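Long-range contacts in sulfatase (Bacteroides fragilis CAG:558, PDB 6USS), which probably hydrolyses sulfate esters as a calcium-dependent arylsulfatase of the gut microbiome: residues 33-38 against 313-318; 42-47 against 317-322. The protein carries 1 engineered substitution. All coordinates share one frame; numbering follows the deposited sequence.

Contact 1: residues 33-38 against 313-318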
loop_
_atom_site.group_PDB
_atom_site.type_symbol
_atom_site.label_atom_id
_atom_site.label_comp_id
_atom_site.label_asym_id
_atom_site.label_seq_id
_atom_site.Cartn_x
_atom_site.Cartn_y
_atom_site.Cartn_z
ATOM N N ARG A 33 -13.546 18.410 5.989
ATOM C CA ARG A 33 -12.599 17.447 6.571
ATOM C C ARG A 33 -11.160 17.865 6.300
ATOM O O ARG A 33 -10.736 17.929 5.152
ATOM C CB ARG A 33 -12.835 16.024 6.035
ATOM C CG ARG A 33 -13.796 15.192 6.899
ATOM C CD ARG A 33 -13.796 13.729 6.531
ATOM N NE ARG A 33 -13.735 13.536 5.091
ATOM C CZ ARG A 33 -13.509 12.365 4.506
ATOM N NH1 ARG A 33 -13.329 11.283 5.250
ATOM N NH2 ARG A 33 -13.483 12.272 3.184
ATOM N N PRO A 34 -10.401 18.134 7.355
ATOM C CA PRO A 34 -9.073 18.719 7.168
ATOM C C PRO A 34 -8.042 17.689 6.747
ATOM O O PRO A 34 -8.175 16.491 7.008
ATOM C CB PRO A 34 -8.745 19.273 8.557
ATOM C CG PRO A 34 -9.418 18.280 9.488
ATOM C CD PRO A 34 -10.697 17.869 8.777
ATOM N N ASN A 35 -7.000 18.178 6.085
ATOM C CA ASN A 35 -5.765 17.417 6.015
ATOM C C ASN A 35 -5.060 17.475 7.362
ATOM O O ASN A 35 -5.217 18.425 8.128
ATOM C CB ASN A 35 -4.840 17.959 4.930
ATOM C CG ASN A 35 -5.565 18.229 3.647
ATOM O OD1 ASN A 35 -6.002 17.313 2.954
ATOM N ND2 ASN A 35 -5.705 19.492 3.319
ATOM N N ILE A 36 -4.271 16.446 7.633
ATOM C CA ILE A 36 -3.525 16.306 8.865
ATOM C C ILE A 36 -2.079 15.990 8.512
ATOM O O ILE A 36 -1.807 15.039 7.768
ATOM C CB ILE A 36 -4.128 15.190 9.729
ATOM C CG1 ILE A 36 -5.616 15.481 9.983
ATOM C CG2 ILE A 36 -3.302 14.987 10.989
ATOM C CD1 ILE A 36 -6.356 14.426 10.801
ATOM N N ILE A 37 -1.155 16.783 9.044
ATOM C CA ILE A 37 0.263 16.459 9.014
ATOM C C ILE A 37 0.721 16.193 10.442
ATOM O O ILE A 37 0.622 17.074 11.311
ATOM C CB ILE A 37 1.106 17.575 8.394
ATOM C CG1 ILE A 37 0.706 17.836 6.946
ATOM C CG2 ILE A 37 2.583 17.195 8.472
ATOM C CD1 ILE A 37 1.426 19.059 6.369
ATOM N N LEU A 38 1.231 14.981 10.673
ATOM C CA LEU A 38 1.932 14.606 11.900
ATOM C C LEU A 38 3.424 14.670 11.604
ATOM O O LEU A 38 3.949 13.829 10.863
ATOM C CB LEU A 38 1.529 13.202 12.350
ATOM C CG LEU A 38 2.268 12.632 13.554
ATOM C CD1 LEU A 38 2.125 13.576 14.744
ATOM C CD2 LEU A 38 1.705 11.251 13.895
ATOM N N ASP A 313 -5.306 26.696 5.718
ATOM C CA ASP A 313 -6.463 26.908 6.571
ATOM C C ASP A 313 -7.266 25.644 6.791
ATOM O O ASP A 313 -8.072 25.595 7.721
ATOM C CB ASP A 313 -7.365 27.992 5.988
ATOM C CG ASP A 313 -6.707 29.352 6.007
ATOM O OD1 ASP A 313 -6.927 30.143 5.063
ATOM O OD2 ASP A 313 -5.943 29.621 6.967
ATOM N N ASN A 314 -7.067 24.619 5.980
ATOM C CA ASN A 314 -7.772 23.367 6.194
ATOM C C ASN A 314 -6.803 22.213 6.446
ATOM O O ASN A 314 -7.076 21.070 6.066
ATOM C CB ASN A 314 -8.699 23.066 5.018
ATOM C CG ASN A 314 -9.840 22.108 5.404
ATOM O OD1 ASN A 314 -10.236 22.024 6.581
ATOM N ND2 ASN A 314 -10.362 21.370 4.415
ATOM N N THR A 315 -5.675 22.493 7.105
ATOM C CA THR A 315 -4.691 21.470 7.438
ATOM C C THR A 315 -4.297 21.582 8.899
ATOM O O THR A 315 -3.950 22.666 9.370
ATOM C CB THR A 315 -3.438 21.582 6.569
ATOM O OG1 THR A 315 -3.767 21.319 5.195
ATOM C CG2 THR A 315 -2.391 20.589 7.041
ATOM N N ILE A 316 -4.344 20.462 9.600
ATOM C CA ILE A 316 -3.867 20.367 10.970
ATOM C C ILE A 316 -2.404 19.936 10.951
ATOM O O ILE A 316 -2.038 18.957 10.286
ATOM C CB ILE A 316 -4.719 19.375 11.775
ATOM C CG1 ILE A 316 -6.159 19.850 11.885
ATOM C CG2 ILE A 316 -4.156 19.182 13.158
ATOM C CD1 ILE A 316 -7.058 18.840 12.593
ATOM N N VAL A 317 -1.567 20.661 11.680
ATOM C CA VAL A 317 -0.155 20.345 11.813
ATOM C C VAL A 317 0.094 19.963 13.264
ATOM O O VAL A 317 -0.189 20.745 14.182
ATOM C CB VAL A 317 0.730 21.526 11.385
ATOM C CG1 VAL A 317 2.204 21.184 11.571
ATOM C CG2 VAL A 317 0.429 21.935 9.952
ATOM N N ILE A 318 0.603 18.753 13.477
ATOM C CA ILE A 318 0.972 18.290 14.806
ATOM C C ILE A 318 2.469 18.048 14.816
ATOM O O ILE A 318 2.977 17.206 14.064
ATOM C CB ILE A 318 0.219 17.020 15.223
ATOM C CG1 ILE A 318 -1.292 17.173 15.040
ATOM C CG2 ILE A 318 0.519 16.730 16.673
ATOM C CD1 ILE A 318 -2.064 15.864 15.170
#
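Leu38 lays its CD1 methyl against the branch point of Ile318, 4.0 Å from Ile318 CB and equally near Ile318 CG2. Its CG is anti to the backbone N (chi1 175°), and one methyl thereby reaches across to the neighbouring strand. Further back on the same face, Ile316 CD1 meets the ring of Pro34 at CG, 3.9 Å away, the two side chains lying side by side and pointing the same way. Between Pro34 and Leu38, Ile36 touches Ile316 and Ile318 more lightly, and helix 383-390 covers this row through Met390 and Phe383. The other face carries Asn35, Ile37, Thr315 and Val317. Here Ile37 CG1 packs on the Thr315 methyl CG2 at 4.1 Å, and Leu306 of helix 283-308 closes over both. Asn35 turns its amide so that ND2 donates to Thr315 OG1 at 3.3 Å, nearly within the amide plane. Asn35 OD1 accepts from Phe253 N, and Thr315 OG1 has a second partner in Glu311 O. Between the two faces runs a parallel ladder. Asn35 N gives to Asn314 O (2.9 Å) and Asn35 O takes Ile316 N; then Ile37 N reaches Ile316 O and Ile37 O receives Ile318 N, both bonds almost straight and 2.7 Å long. The segments 35-38 and 315-318 run 13° from parallel. Strand 35-41 also pairs with 253-258, and strand 315-321 with 357-363 on its far side, making this an interior parallel pair of the large mixed sheet, sandwiched between helices as in the alkaline phosphatase-like alpha/beta fold of sulfatases.

Contact 2: residues 42-47 against 317-322. With CA (calcium ion), chain C.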
loop_
_atom_site.group_PDB
_atom_site.type_symbol
_atom_site.label_atom_id
_atom_site.label_comp_id
_atom_site.label_asym_id
_atom_site.label_seq_id
_atom_site.Cartn_x
_atom_site.Cartn_y
_atom_site.Cartn_z
ATOM N N ASP A 42 12.812 12.446 15.597
ATOM C CA ASP A 42 13.381 11.319 16.329
ATOM C C ASP A 42 14.376 11.790 17.391
ATOM O O ASP A 42 15.266 12.594 17.102
ATOM C CB ASP A 42 14.079 10.361 15.367
ATOM C CG ASP A 42 14.342 9.032 15.994
ATOM O OD1 ASP A 42 13.559 8.672 16.899
ATOM O OD2 ASP A 42 15.313 8.348 15.597
ATOM N N ASP A 43 14.236 11.270 18.614
ATOM C CA ASP A 43 15.203 11.514 19.689
ATOM C C ASP A 43 15.404 13.002 19.973
ATOM O O ASP A 43 16.488 13.417 20.393
ATOM C CB ASP A 43 16.566 10.871 19.382
ATOM C CG ASP A 43 16.509 9.351 19.320
ATOM O OD1 ASP A 43 15.463 8.798 19.723
ATOM O OD2 ASP A 43 17.506 8.723 18.870
ATOM N N MET A 44 14.381 13.822 19.749
ATOM C CA MET A 44 14.467 15.252 20.018
ATOM C C MET A 44 14.029 15.542 21.459
ATOM O O MET A 44 12.953 15.111 21.885
ATOM C CB MET A 44 13.611 16.025 19.011
ATOM C CG MET A 44 13.541 17.532 19.244
ATOM S SD MET A 44 12.407 18.410 18.144
ATOM C CE MET A 44 12.571 20.097 18.744
ATOM N N GLY A 45 14.869 16.286 22.216
ATOM C CA GLY A 45 14.562 16.577 23.602
ATOM C C GLY A 45 13.617 17.773 23.802
ATOM O O GLY A 45 13.412 18.610 22.923
ATOM N N TRP A 46 13.052 17.843 25.012
ATOM C CA TRP A 46 12.196 18.959 25.406
ATOM C C TRP A 46 12.837 20.326 25.201
ATOM O O TRP A 46 12.117 21.334 25.149
ATOM C CB TRP A 46 11.834 18.826 26.876
ATOM C CG TRP A 46 10.576 19.529 27.309
ATOM C CD1 TRP A 46 9.331 19.415 26.749
ATOM C CD2 TRP A 46 10.430 20.408 28.438
ATOM N NE1 TRP A 46 8.424 20.174 27.458
ATOM C CE2 TRP A 46 9.074 20.803 28.488
ATOM C CE3 TRP A 46 11.316 20.912 29.394
ATOM C CZ2 TRP A 46 8.580 21.673 29.468
ATOM C CZ3 TRP A 46 10.825 21.780 30.369
ATOM C CH2 TRP A 46 9.464 22.142 30.402
ATOM N N GLN A 47 14.164 20.400 25.121
ATOM C CA GLN A 47 14.849 21.681 25.020
ATOM C C GLN A 47 15.727 21.774 23.781
ATOM O O GLN A 47 16.581 22.669 23.710
ATOM C CB GLN A 47 15.685 21.926 26.280
ATOM C CG GLN A 47 14.860 22.169 27.548
ATOM C CD GLN A 47 14.409 23.610 27.667
ATOM O OE1 GLN A 47 15.007 24.496 27.067
ATOM N NE2 GLN A 47 13.364 23.856 28.462
ATOM N N VAL A 317 -1.567 20.661 11.680
ATOM C CA VAL A 317 -0.155 20.345 11.813
ATOM C C VAL A 317 0.094 19.963 13.264
ATOM O O VAL A 317 -0.189 20.745 14.182
ATOM C CB VAL A 317 0.730 21.526 11.385
ATOM C CG1 VAL A 317 2.204 21.184 11.571
ATOM C CG2 VAL A 317 0.429 21.935 9.952
ATOM N N ILE A 318 0.603 18.753 13.477
ATOM C CA ILE A 318 0.972 18.290 14.806
ATOM C C ILE A 318 2.469 18.048 14.816
ATOM O O ILE A 318 2.977 17.206 14.064
ATOM C CB ILE A 318 0.219 17.020 15.223
ATOM C CG1 ILE A 318 -1.292 17.173 15.040
ATOM C CG2 ILE A 318 0.519 16.730 16.673
ATOM C CD1 ILE A 318 -2.064 15.864 15.170
ATOM N N PHE A 319 3.168 18.778 15.673
ATOM C CA PHE A 319 4.594 18.613 15.894
ATOM C C PHE A 319 4.800 17.758 17.132
ATOM O O PHE A 319 4.170 18.005 18.172
ATOM C CB PHE A 319 5.279 19.967 16.073
ATOM C CG PHE A 319 6.768 19.888 16.113
ATOM C CD1 PHE A 319 7.429 19.552 17.289
ATOM C CD2 PHE A 319 7.514 20.175 14.988
ATOM C CE1 PHE A 319 8.810 19.494 17.330
ATOM C CE2 PHE A 319 8.902 20.110 15.020
ATOM C CZ PHE A 319 9.548 19.770 16.195
ATOM N N MET A 320 5.694 16.772 17.027
ATOM C CA MET A 320 5.916 15.861 18.137
ATOM C C MET A 320 7.316 15.269 18.022
ATOM O O MET A 320 7.939 15.296 16.959
ATOM C CB MET A 320 4.841 14.772 18.153
ATOM C CG MET A 320 4.937 13.794 19.307
ATOM S SD MET A 320 4.944 14.637 20.890
ATOM C CE MET A 320 4.565 13.268 21.989
ATOM N N SER A 321 7.813 14.756 19.142
ATOM C CA SER A 321 9.034 13.971 19.164
ATOM C C SER A 321 8.756 12.658 19.884
ATOM O O SER A 321 7.874 12.574 20.741
ATOM C CB SER A 321 10.185 14.722 19.845
ATOM O OG SER A 321 11.327 13.885 19.927
ATOM N N ASP A 322 9.539 11.632 19.553
ATOM C CA ASP A 322 9.221 10.289 20.019
ATOM C C ASP A 322 9.892 9.900 21.334
ATOM O O ASP A 322 9.464 8.913 21.935
ATOM C CB ASP A 322 9.578 9.256 18.943
ATOM C CG ASP A 322 11.064 8.985 18.870
ATOM O OD1 ASP A 322 11.864 9.904 19.167
ATOM O OD2 ASP A 322 11.429 7.838 18.543
HETATM CA CA CA C . 13.618 7.685 18.973
#
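Asp42 meets Asp322 at a calcium ion: Asp42 OD1 binds the metal at 2.3 Å and lies only 2.8 Å from Asp322 OD2, a close approach that the shared cation probably makes tolerable. Their carboxylate planes are turned 59° apart. The other oxygen of Asp42 forms a salt bridge with Lys165, while Arg92 donates to both Asp42 OD1 and Asp322 OD2, which probably offsets more of the charge. Asp43 is linked to Asp322 both through the metal and directly. Its OD1 is a second calcium ligand at 2.3 Å, and its backbone N donates to Asp322 OD1 at 2.8 Å, an almost straight bond arriving on the syn side and 21° out of the carboxylate plane. Asp322 CG stands between its own backbone N and carbonyl carbon (chi1 77°), where the carboxylate meets both Asp43 N and the metal; it binds through both oxygens, OD2 at 2.2 Å and OD1 at 2.8 Å from the calcium ion. Asp43 OD2 forms a salt bridge with Lys348. At Met44 the contact leaves the metal. Ser321 OG donates to Met44 O at 2.8 Å, on a lone pair, and also touches Met44 CB. The extended Met44 side chain reaches the edge of the Phe319 ring, its SD 3.7 Å from Phe319 CZ, a Met-aromatic contact in which the two side chains cross at about a right angle. Met69 of helix 67-74 touches both. Cys88, an engineered replacement of the catalytic serine, also binds the calcium; with Asn323, this carboxylate cluster beyond two neighbouring strands forms the calcium site of the sulfatase active centre.

Overall arrangement
Contacts 1 and 2 follow the same two neighbours of the central sheet: strand 315-321 serves both, and the segment 42-47 is the loop that continues strand 35-41. Their centres lie about 17 Å apart, and Val317 and Ile318 belong to both. Contact 2 is wholly buried and sits nearer the middle of the chain; contact 1 is buried apart from Arg33 and Asn314 at its start. The chemistry changes along the strands. Contact 1 is a regular backbone ladder with aliphatic packing between helices; in contact 2 the pairing gives way to acidic side chains around calcium, with one serine bond and one sulfur-aromatic touch behind them.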